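Local atomic coordinates of TetR-like transcriptional regulator (Rhodococcus, PDB entry 3F1B), a protein that probably binds cis-regulatory DNA through an N-terminal helix-turn-helix domain and controls transcription, as TetR-family regulators do. Residues L20-V24 with A64-E69; P87-L91 with L140-S144; L95-L99 with A182-E187; W109-Y113 with E166-D170. One frame throughout, in Å; residues are numbered along the deposited sequence.

Contact 1. Residues L20-V24 with A64-E69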
loop_
_atom_site.group_PDB
_atom_site.type_symbol
_atom_site.label_atom_id
_atom_site.label_comp_id
_atom_site.label_asym_id
_atom_site.label_seq_id
_atom_site.Cartn_x
_atom_site.Cartn_y
_atom_site.Cartn_z
ATOM N N LEU A 20 16.094 11.125 14.819
ATOM C CA LEU A 20 15.435 10.193 13.941
ATOM C C LEU A 20 14.242 9.500 14.623
ATOM O O LEU A 20 13.190 9.287 13.997
ATOM C CB LEU A 20 16.460 9.216 13.334
ATOM C CG LEU A 20 17.464 9.836 12.314
ATOM C CD1 LEU A 20 18.626 8.912 12.021
ATOM C CD2 LEU A 20 16.871 10.275 10.990
ATOM N N ASP A 21 14.374 9.213 15.918
ATOM C CA ASP A 21 13.261 8.652 16.692
ATOM C C ASP A 21 12.075 9.598 16.742
ATOM O O ASP A 21 10.911 9.188 16.712
ATOM C CB ASP A 21 13.701 8.387 18.132
ATOM C CG ASP A 21 14.642 7.226 18.246
ATOM O OD1 ASP A 21 15.148 6.974 19.345
ATOM O OD2 ASP A 21 14.888 6.549 17.232
ATOM N N ALA A 22 12.379 10.876 16.871
ATOM C CA ALA A 22 11.349 11.900 16.975
ATOM C C ALA A 22 10.690 12.171 15.614
ATOM O O ALA A 22 9.520 12.537 15.550
ATOM C CB ALA A 22 11.967 13.171 17.506
ATOM N N ALA A 23 11.469 12.018 14.540
ATOM C CA ALA A 23 10.999 12.241 13.178
ATOM C C ALA A 23 10.071 11.111 12.847
ATOM O O ALA A 23 9.053 11.327 12.177
ATOM C CB ALA A 23 12.155 12.243 12.205
ATOM N N VAL A 24 10.432 9.915 13.300
ATOM C CA VAL A 24 9.634 8.748 13.029
ATOM C C VAL A 24 8.229 8.957 13.618
ATOM O O VAL A 24 7.216 8.863 12.891
ATOM C CB VAL A 24 10.326 7.443 13.493
ATOM C CG1 VAL A 24 9.386 6.271 13.420
ATOM C CG2 VAL A 24 11.433 7.124 12.564
ATOM N N ALA A 64 16.484 10.268 5.592
ATOM C CA ALA A 64 17.402 9.660 6.610
ATOM C C ALA A 64 16.614 8.655 7.462
ATOM O O ALA A 64 16.953 7.497 7.610
ATOM C CB ALA A 64 18.039 10.713 7.481
ATOM N N CYS A 65 15.504 9.132 7.963
ATOM C CA CYS A 65 14.543 8.309 8.648
ATOM C C CYS A 65 14.139 7.090 7.840
ATOM O O CYS A 65 14.096 5.972 8.368
ATOM C CB CYS A 65 13.319 9.171 8.920
ATOM S SG CYS A 65 12.493 8.619 10.345
ATOM N N ILE A 66 13.861 7.281 6.553
ATOM C CA ILE A 66 13.459 6.160 5.723
ATOM C C ILE A 66 14.613 5.175 5.575
ATOM O O ILE A 66 14.438 3.965 5.672
ATOM C CB ILE A 66 12.897 6.613 4.316
ATOM C CG1 ILE A 66 11.483 7.160 4.484
ATOM C CG2 ILE A 66 12.913 5.466 3.284
ATOM C CD1 ILE A 66 10.408 6.143 4.288
ATOM N N GLN A 67 15.789 5.704 5.315
ATOM C CA GLN A 67 16.995 4.886 5.278
ATOM C C GLN A 67 17.163 4.018 6.554
ATOM O O GLN A 67 17.380 2.812 6.443
ATOM C CB GLN A 67 18.191 5.823 5.119
ATOM C CG GLN A 67 18.517 6.138 3.685
ATOM C CD GLN A 67 19.302 4.993 3.035
ATOM O OE1 GLN A 67 18.937 4.509 1.963
ATOM N NE2 GLN A 67 20.373 4.551 3.698
ATOM N N ARG A 68 17.073 4.637 7.742
ATOM C CA ARG A 68 17.270 3.957 8.997
ATOM C C ARG A 68 16.190 2.897 9.296
ATOM O O ARG A 68 16.523 1.754 9.646
ATOM C CB ARG A 68 17.353 4.944 10.161
ATOM C CG ARG A 68 17.836 4.227 11.449
ATOM C CD ARG A 68 17.894 5.101 12.678
ATOM N NE ARG A 68 16.538 5.334 13.135
ATOM C CZ ARG A 68 16.194 5.847 14.313
ATOM N NH1 ARG A 68 17.123 6.209 15.237
ATOM N NH2 ARG A 68 14.889 5.983 14.568
ATOM N N GLU A 69 14.910 3.250 9.219
ATOM C CA GLU A 69 13.877 2.238 9.429
ATOM C C GLU A 69 13.931 1.085 8.372
ATOM O O GLU A 69 13.747 -0.092 8.715
ATOM C CB GLU A 69 12.499 2.905 9.495
ATOM C CG GLU A 69 12.467 4.091 10.506
ATOM C CD GLU A 69 13.106 3.743 11.858
ATOM O OE1 GLU A 69 13.069 2.581 12.279
ATOM O OE2 GLU A 69 13.655 4.633 12.534
#

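Contact 2. Residues P87-L91 with L140-S144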
loop_
_atom_site.group_PDB
_atom_site.type_symbol
_atom_site.label_atom_id
_atom_site.label_comp_id
_atom_site.label_asym_id
_atom_site.label_seq_id
_atom_site.Cartn_x
_atom_site.Cartn_y
_atom_site.Cartn_z
ATOM N N PRO A 87 13.727 -23.914 1.788
ATOM C CA PRO A 87 12.835 -22.847 1.312
ATOM C C PRO A 87 11.779 -22.534 2.365
ATOM O O PRO A 87 11.613 -21.367 2.754
ATOM C CB PRO A 87 12.168 -23.475 0.084
ATOM C CG PRO A 87 13.076 -24.690 -0.294
ATOM C CD PRO A 87 14.234 -24.711 0.656
ATOM N N ARG A 88 11.119 -23.584 2.865
ATOM C CA ARG A 88 10.033 -23.450 3.829
ATOM C C ARG A 88 10.474 -22.658 5.074
ATOM O O ARG A 88 9.715 -21.831 5.617
ATOM C CB ARG A 88 9.646 -24.835 4.277
ATOM C CG ARG A 88 8.247 -25.170 4.076
ATOM C CD ARG A 88 8.193 -26.626 3.536
ATOM N NE ARG A 88 8.408 -26.716 2.076
ATOM C CZ ARG A 88 9.598 -26.687 1.453
ATOM N NH1 ARG A 88 10.739 -26.565 2.133
ATOM N NH2 ARG A 88 9.652 -26.785 0.127
ATOM N N GLU A 89 11.699 -22.930 5.536
ATOM C CA GLU A 89 12.164 -22.394 6.797
ATOM C C GLU A 89 12.656 -20.969 6.573
ATOM O O GLU A 89 12.550 -20.125 7.462
ATOM C CB GLU A 89 13.236 -23.288 7.395
ATOM C CG GLU A 89 13.822 -22.763 8.684
ATOM C CD GLU A 89 12.810 -22.640 9.813
ATOM O OE1 GLU A 89 13.104 -21.867 10.754
ATOM O OE2 GLU A 89 11.744 -23.308 9.789
ATOM N N GLN A 90 13.144 -20.696 5.370
ATOM C CA GLN A 90 13.490 -19.320 5.009
ATOM C C GLN A 90 12.274 -18.421 4.988
ATOM O O GLN A 90 12.263 -17.383 5.631
ATOM C CB GLN A 90 14.159 -19.289 3.674
ATOM C CG GLN A 90 15.488 -19.944 3.699
ATOM C CD GLN A 90 16.156 -19.886 2.357
ATOM O OE1 GLN A 90 17.374 -19.650 2.264
ATOM N NE2 GLN A 90 15.371 -20.097 1.295
ATOM N N LEU A 91 11.240 -18.870 4.291
ATOM C CA LEU A 91 9.912 -18.225 4.274
ATOM C C LEU A 91 9.321 -18.062 5.677
ATOM O O LEU A 91 8.995 -16.945 6.097
ATOM C CB LEU A 91 8.945 -19.024 3.385
ATOM C CG LEU A 91 7.719 -18.324 2.749
ATOM C CD1 LEU A 91 6.367 -18.962 3.137
ATOM C CD2 LEU A 91 7.679 -16.842 2.958
ATOM N N LEU A 140 12.242 -18.250 -3.752
ATOM C CA LEU A 140 12.132 -19.307 -2.755
ATOM C C LEU A 140 10.891 -20.174 -2.951
ATOM O O LEU A 140 10.924 -21.381 -2.671
ATOM C CB LEU A 140 12.288 -18.797 -1.343
ATOM C CG LEU A 140 11.109 -18.197 -0.634
ATOM C CD1 LEU A 140 10.130 -19.323 -0.154
ATOM C CD2 LEU A 140 11.702 -17.424 0.527
ATOM N N LEU A 141 9.812 -19.579 -3.453
ATOM C CA LEU A 141 8.643 -20.370 -3.805
ATOM C C LEU A 141 9.058 -21.337 -4.921
ATOM O O LEU A 141 8.644 -22.477 -4.919
ATOM C CB LEU A 141 7.426 -19.503 -4.201
ATOM C CG LEU A 141 6.760 -18.718 -3.074
ATOM C CD1 LEU A 141 5.655 -17.871 -3.635
ATOM C CD2 LEU A 141 6.231 -19.593 -1.923
ATOM N N GLU A 142 9.906 -20.894 -5.844
ATOM C CA GLU A 142 10.422 -21.798 -6.875
ATOM C C GLU A 142 11.361 -22.851 -6.271
ATOM O O GLU A 142 11.175 -24.059 -6.477
ATOM C CB GLU A 142 11.112 -21.032 -7.994
ATOM C CG GLU A 142 11.223 -21.844 -9.290
ATOM C CD GLU A 142 10.918 -21.021 -10.552
ATOM O OE1 GLU A 142 10.831 -19.767 -10.454
ATOM O OE2 GLU A 142 10.756 -21.636 -11.639
ATOM N N SER A 143 12.342 -22.364 -5.510
ATOM C CA SER A 143 13.229 -23.165 -4.655
ATOM C C SER A 143 12.482 -24.212 -3.818
ATOM O O SER A 143 13.081 -25.165 -3.327
ATOM C CB SER A 143 14.041 -22.235 -3.740
ATOM O OG SER A 143 15.294 -22.792 -3.364
ATOM N N SER A 144 11.178 -24.052 -3.642
ATOM C CA SER A 144 10.423 -25.126 -3.048
ATOM C C SER A 144 10.120 -26.191 -4.102
ATOM O O SER A 144 11.045 -26.823 -4.595
ATOM C CB SER A 144 9.164 -24.626 -2.387
ATOM O OG SER A 144 8.414 -25.742 -1.948
#

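Contact 3. Residues L95-L99 with A182-E187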
loop_
_atom_site.group_PDB
_atom_site.type_symbol
_atom_site.label_atom_id
_atom_site.label_comp_id
_atom_site.label_asym_id
_atom_site.label_seq_id
_atom_site.Cartn_x
_atom_site.Cartn_y
_atom_site.Cartn_z
ATOM N N LEU A 95 8.888 -14.432 7.468
ATOM C CA LEU A 95 7.560 -14.015 7.840
ATOM C C LEU A 95 7.595 -13.648 9.295
ATOM O O LEU A 95 7.062 -12.617 9.714
ATOM C CB LEU A 95 6.565 -15.157 7.611
ATOM C CG LEU A 95 6.194 -15.223 6.166
ATOM C CD1 LEU A 95 5.306 -16.414 5.976
ATOM C CD2 LEU A 95 5.467 -13.916 5.841
ATOM N N GLU A 96 8.232 -14.493 10.087
ATOM C CA GLU A 96 8.260 -14.223 11.507
ATOM C C GLU A 96 9.103 -13.026 11.882
ATOM O O GLU A 96 8.688 -12.237 12.730
ATOM C CB GLU A 96 8.595 -15.476 12.272
ATOM C CG GLU A 96 7.362 -16.400 12.155
ATOM C CD GLU A 96 7.591 -17.845 12.557
ATOM O OE1 GLU A 96 8.626 -18.105 13.222
ATOM O OE2 GLU A 96 6.728 -18.714 12.216
ATOM N N GLY A 97 10.259 -12.854 11.245
ATOM C CA GLY A 97 11.079 -11.662 11.475
ATOM C C GLY A 97 10.382 -10.352 11.071
ATOM O O GLY A 97 10.266 -9.420 11.885
ATOM N N PHE A 98 9.889 -10.305 9.828
ATOM C CA PHE A 98 9.031 -9.220 9.332
ATOM C C PHE A 98 7.898 -8.898 10.282
ATOM O O PHE A 98 7.694 -7.721 10.641
ATOM C CB PHE A 98 8.456 -9.619 7.963
ATOM C CG PHE A 98 7.328 -8.779 7.489
ATOM C CD1 PHE A 98 7.389 -7.394 7.543
ATOM C CD2 PHE A 98 6.241 -9.370 6.887
ATOM C CE1 PHE A 98 6.368 -6.637 7.075
ATOM C CE2 PHE A 98 5.214 -8.622 6.403
ATOM C CZ PHE A 98 5.267 -7.263 6.483
ATOM N N LEU A 99 7.118 -9.914 10.636
ATOM C CA LEU A 99 5.958 -9.667 11.457
ATOM C C LEU A 99 6.282 -9.281 12.916
ATOM O O LEU A 99 5.560 -8.456 13.512
ATOM C CB LEU A 99 4.998 -10.832 11.405
ATOM C CG LEU A 99 4.229 -10.964 10.097
ATOM C CD1 LEU A 99 3.509 -12.299 10.200
ATOM C CD2 LEU A 99 3.241 -9.767 9.826
ATOM N N ALA A 182 -0.776 -14.519 12.374
ATOM C CA ALA A 182 -0.495 -13.871 11.106
ATOM C C ALA A 182 0.484 -14.713 10.300
ATOM O O ALA A 182 0.227 -14.980 9.152
ATOM C CB ALA A 182 0.054 -12.506 11.346
ATOM N N ALA A 183 1.585 -15.177 10.907
ATOM C CA ALA A 183 2.599 -15.934 10.150
ATOM C C ALA A 183 2.017 -17.233 9.679
ATOM O O ALA A 183 2.363 -17.720 8.623
ATOM C CB ALA A 183 3.832 -16.205 10.984
ATOM N N ASP A 184 1.116 -17.787 10.473
ATOM C CA ASP A 184 0.423 -19.025 10.120
ATOM C C ASP A 184 -0.389 -18.913 8.836
ATOM O O ASP A 184 -0.275 -19.760 7.946
ATOM C CB ASP A 184 -0.491 -19.440 11.273
ATOM C CG ASP A 184 0.226 -20.310 12.289
ATOM O OD1 ASP A 184 1.382 -20.708 12.013
ATOM O OD2 ASP A 184 -0.360 -20.625 13.367
ATOM N N LEU A 185 -1.201 -17.850 8.767
ATOM C CA LEU A 185 -2.046 -17.607 7.623
ATOM C C LEU A 185 -1.222 -17.383 6.362
ATOM O O LEU A 185 -1.561 -17.882 5.281
ATOM C CB LEU A 185 -2.903 -16.369 7.868
ATOM C CG LEU A 185 -3.678 -15.969 6.605
ATOM C CD1 LEU A 185 -4.516 -17.161 6.126
ATOM C CD2 LEU A 185 -4.544 -14.751 6.845
ATOM N N LEU A 186 -0.148 -16.625 6.498
ATOM C CA LEU A 186 0.702 -16.344 5.366
ATOM C C LEU A 186 1.483 -17.564 4.899
ATOM O O LEU A 186 1.757 -17.685 3.703
ATOM C CB LEU A 186 1.654 -15.211 5.728
ATOM C CG LEU A 186 1.272 -13.741 5.408
ATOM C CD1 LEU A 186 -0.089 -13.443 4.733
ATOM C CD2 LEU A 186 1.573 -12.791 6.581
ATOM N N GLU A 187 1.860 -18.461 5.814
ATOM C CA GLU A 187 2.586 -19.638 5.374
ATOM C C GLU A 187 1.678 -20.493 4.502
ATOM O O GLU A 187 2.117 -21.028 3.479
ATOM C CB GLU A 187 3.094 -20.512 6.530
ATOM C CG GLU A 187 4.203 -19.918 7.360
ATOM C CD GLU A 187 4.461 -20.736 8.611
ATOM O OE1 GLU A 187 4.437 -20.152 9.740
ATOM O OE2 GLU A 187 4.674 -21.972 8.459
#

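Contact 4. Residues W109-Y113 with E166-D170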
loop_
_atom_site.group_PDB
_atom_site.type_symbol
_atom_site.label_atom_id
_atom_site.label_comp_id
_atom_site.label_asym_id
_atom_site.label_seq_id
_atom_site.Cartn_x
_atom_site.Cartn_y
_atom_site.Cartn_z
ATOM N N TRP A 109 7.118 0.856 10.727
ATOM C CA TRP A 109 6.376 0.167 9.706
ATOM C C TRP A 109 5.460 1.124 8.980
ATOM O O TRP A 109 5.358 1.066 7.760
ATOM C CB TRP A 109 5.535 -0.949 10.295
ATOM C CG TRP A 109 4.582 -1.481 9.283
ATOM C CD1 TRP A 109 3.228 -1.367 9.301
ATOM C CD2 TRP A 109 4.923 -2.184 8.042
ATOM N NE1 TRP A 109 2.691 -1.976 8.164
ATOM C CE2 TRP A 109 3.708 -2.492 7.392
ATOM C CE3 TRP A 109 6.140 -2.565 7.427
ATOM C CZ2 TRP A 109 3.661 -3.162 6.149
ATOM C CZ3 TRP A 109 6.089 -3.213 6.200
ATOM C CH2 TRP A 109 4.848 -3.515 5.575
HETATM N N MSE A 110 4.811 2.015 9.719
HETATM C CA MSE A 110 3.961 3.014 9.094
HETATM C C MSE A 110 4.670 3.950 8.131
HETATM O O MSE A 110 4.155 4.204 7.020
HETATM C CB MSE A 110 3.239 3.837 10.145
HETATM C CG MSE A 110 2.092 3.070 10.741
HETATM SE SE MSE A 110 1.507 3.967 12.351
HETATM C CE MSE A 110 0.346 5.298 11.470
ATOM N N VAL A 111 5.840 4.472 8.541
ATOM C CA VAL A 111 6.640 5.337 7.664
ATOM C C VAL A 111 7.018 4.531 6.392
ATOM O O VAL A 111 6.857 5.003 5.242
ATOM C CB VAL A 111 7.837 5.945 8.439
ATOM C CG1 VAL A 111 8.834 6.590 7.511
ATOM C CG2 VAL A 111 7.340 6.984 9.466
ATOM N N LEU A 112 7.411 3.279 6.599
ATOM C CA LEU A 112 7.920 2.453 5.527
ATOM C C LEU A 112 6.827 2.090 4.540
ATOM O O LEU A 112 6.980 2.272 3.339
ATOM C CB LEU A 112 8.524 1.179 6.091
ATOM C CG LEU A 112 10.033 1.068 6.194
ATOM C CD1 LEU A 112 10.840 2.360 6.077
ATOM C CD2 LEU A 112 10.383 0.315 7.441
ATOM N N TYR A 113 5.733 1.566 5.068
ATOM C CA TYR A 113 4.634 1.132 4.267
ATOM C C TYR A 113 4.003 2.312 3.533
ATOM O O TYR A 113 3.662 2.169 2.359
ATOM C CB TYR A 113 3.656 0.372 5.129
ATOM C CG TYR A 113 2.548 -0.326 4.387
ATOM C CD1 TYR A 113 2.784 -1.092 3.230
ATOM C CD2 TYR A 113 1.244 -0.213 4.859
ATOM C CE1 TYR A 113 1.710 -1.736 2.552
ATOM C CE2 TYR A 113 0.179 -0.861 4.222
ATOM C CZ TYR A 113 0.403 -1.613 3.069
ATOM O OH TYR A 113 -0.728 -2.182 2.495
ATOM N N GLU A 166 1.701 -7.465 3.543
ATOM C CA GLU A 166 1.677 -6.026 3.810
ATOM C C GLU A 166 0.427 -5.689 4.531
ATOM O O GLU A 166 0.502 -5.018 5.545
ATOM C CB GLU A 166 1.705 -5.242 2.523
ATOM C CG GLU A 166 3.075 -5.225 1.910
ATOM C CD GLU A 166 3.075 -4.576 0.551
ATOM O OE1 GLU A 166 2.259 -4.941 -0.318
ATOM O OE2 GLU A 166 3.901 -3.723 0.314
ATOM N N ALA A 167 -0.722 -6.180 4.059
ATOM C CA ALA A 167 -1.967 -5.786 4.696
ATOM C C ALA A 167 -2.091 -6.414 6.076
ATOM O O ALA A 167 -2.691 -5.841 6.968
ATOM C CB ALA A 167 -3.170 -6.173 3.833
ATOM N N VAL A 168 -1.518 -7.596 6.250
ATOM C CA VAL A 168 -1.620 -8.330 7.518
ATOM C C VAL A 168 -0.683 -7.669 8.566
ATOM O O VAL A 168 -1.092 -7.427 9.699
ATOM C CB VAL A 168 -1.341 -9.860 7.314
ATOM C CG1 VAL A 168 -1.006 -10.552 8.632
ATOM C CG2 VAL A 168 -2.579 -10.552 6.686
ATOM N N ALA A 169 0.538 -7.361 8.135
ATOM C CA ALA A 169 1.461 -6.559 8.876
ATOM C C ALA A 169 0.732 -5.359 9.460
ATOM O O ALA A 169 0.845 -5.127 10.656
ATOM C CB ALA A 169 2.610 -6.121 7.991
ATOM N N ASP A 170 -0.031 -4.624 8.656
ATOM C CA ASP A 170 -0.862 -3.484 9.171
ATOM C C ASP A 170 -1.674 -3.832 10.395
ATOM O O ASP A 170 -1.707 -3.106 11.353
ATOM C CB ASP A 170 -1.893 -3.028 8.133
ATOM C CG ASP A 170 -1.647 -1.630 7.620
ATOM O OD1 ASP A 170 -0.656 -0.991 8.062
ATOM O OD2 ASP A 170 -2.463 -1.157 6.761
#

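Contact 1. Residues L20-V24 with A64-E69
Within residues 64-69 of helix 58-77, Ala-64 comes first and offers its methyl to Leu-20: Leu-20 CD2 lies 3.7 Å from Ala-64 CB. One residue on, Cys-65 sits where the backbones come nearest, with its CA 5.7 Å from that of Leu-20. Leu-20 CD2 reaches its backbone (3.5 Å to Cys-65 N), and its sulfur points at helix 12-30, where Ala-23 CB is 4.1 Å from Cys-65 SG. Ile-66 turns its back on this contact and packs on Val-111 of helix 106-115. A turn after Ala-64 comes Arg-68, whose side chain reaches over the interface. Its guanidinium lays one face on Leu-20 (Arg-68 CZ to Leu-20 CB 3.5 Å) while its edge meets Asp-21, in a salt bridge with 2.7 Å between Arg-68 NH2 and Asp-21 OD2. Glu-69 then folds back to take the same group, Glu-69 OE2 standing 2.7 Å from Arg-68 NH2, so one arginine is held between two acids; Arg-72 pairs with the other carboxylate oxygen of Glu-69. The short axes cross at 98°, 9.8 Å apart. This near-perpendicular packing, apolar contacts around Leu-20 beside a salt-bridge network of Asp-21, Arg-68 and Glu-69, is that of a TetR-family DNA-binding domain, in which the first helix packs on the long helix that follows the predicted helix-turn-helix, residues 36-55.

Contact 2. Residues P87-L91 with L140-S144
This is a surface contact at the far end of the C-terminal helical domain, where the start of helix 87-104 meets the last turn of helix 126-143. Its centre lies about 21 Å from the centre of the chain, and it buries 316 Å² in all. Pro-87 supplies the middle of it: its ring lies against the backbone of the other segment, with Pro-87 CB 3.7 Å from Leu-140 O and Pro-87 CG 3.8 Å from Ser-144 CA. The two CA atoms of Pro-87 and Leu-140 are 5.4 Å apart, the nearest in the pair. Leu-140 projects its side chain between the helices, where Leu-140 CD1 touches Leu-91 CB at 3.7 Å, and the amide end of Gln-90 skirts the same leucine, 4.3 Å from Gln-90 NE2 to Leu-140 CB. Leu-91 carries the apolar contact inward to Leu-161 and Ala-190. At the solvent side Arg-88 leaves its helix pointing away, then bends round so that Arg-88 NH2 comes 2.6 Å from Ser-144 OG, a weak hydrogen bond because the angle at the hydrogen is poor. The same guanidinium makes a cation-pi contact with Trp-191 of helix 179-196, which also touches Ser-144. Helix ends packed through a proline and leucines, with a polar fringe, close the tip of the all-helical bundle that forms the TetR C-terminal domain.

Contact 3. Residues L95-L99 with A182-E187
Helices 87-104 and 179-196 run roughly antiparallel here, the local axes making an angle of 137° and approaching to 9.8 Å. The backbones come nearest at Leu-95 and Ala-183, whose CA atoms are 5.8 Å apart; the small alanine side chain permits this. Leu-95 and Leu-99, one turn apart on the same helix face, do most of the work. Leu-95 CD1 lies 3.9 Å from Leu-186 CB and also 3.9 Å from Glu-187 CG, so that it packs partly on the aliphatic stem of an acid. Leu-99 CD1 drops among three residues, 3.6 Å from Ala-182 CB, 4.0 Å from Ala-183 CB and 4.1 Å from Leu-186 CD2. On the outer side Glu-96 lays its own stem on Ala-183, with 3.7 Å between Glu-96 CG and Ala-183 CB. Helix 153-173 continues the core, Val-168 and Val-172 against Ala-182 and Ala-164 against Leu-186, while Leu-185, out of reach of 95-99, packs on Leu-156 of the second subunit. No hydrogen bond or salt bridge crosses between the segments. Two carboxylates even end close together, with Glu-96 OE2 3.7 Å from Glu-187 OE1, an approach of like charges that the pairing itself does not compensate; Arg-92 forms a long, weak ion pair with Glu-96. The cohesion is therefore mainly apolar, from Leu-95 and Leu-99 against Ala-182, Ala-183 and Leu-186.

Contact 4. Residues W109-Y113 with E166-D170
Two t-rotamer aromatics, Trp-109 and Tyr-113, stand one turn apart on helix 106-115 and both extend toward helix 153-173. With chi1 at 169° the indole of Trp-109 reaches across so that Trp-109 CZ2 lies 3.6 Å from Ala-169 CB, while its pyrrole nitrogen turns to Asp-170: Trp-109 NE1 makes a weak hydrogen bond of 3.5 Å to Asp-170 OD1. In Asp-170 a chi1 of -114°, between wells, places the carboxylate at the edges of both rings, with Asp-170 OD2 3.7 Å from Tyr-113 CE2. The large rings span helices whose short axes stay 11.4 Å apart, in an antiparallel pairing at 152°, within the all-helical TetR C-terminal domain and beside its dimer partner: Ala-167 and Val-168 pack on Gly-163 and Ala-160 of the second subunit. Tyr-113, chi1 -171°, sets one face over the carbonyl oxygen of Glu-166 and brings Tyr-113 CE1 to 3.5 Å from Glu-166 CB. Glu-166 itself is m at chi1 and t at chi2; its carboxylate, still beside the Tyr-113 ring, makes a salt bridge with Arg-130. Phe-98 of helix 87-104, which also packs on Ala-169, meets the Trp-109 ring edge-to-face.

How the contacts relate
Contact 4 is the hub, its centre about 7 Å from that of the chain. Contact 1 joins it directly, their centres about 15 Å apart: Ile-66 CD1 lies 3.6 Å from Val-111 CG1, so the predicted DNA-binding end of the chain rests on helix 106-115. Contact 3, about 13 Å from contact 4 between centres, meets it through Phe-98, whose CZ is 3.3 Å from Ala-169 CB. Packing thus links contacts 1, 4 and 3, and helix 87-104 itself carries on to contact 2, about 14 Å from contact 3 between centres, with no other touch. Contacts 1 and 2 sit at opposite ends, centres about 32 Å apart.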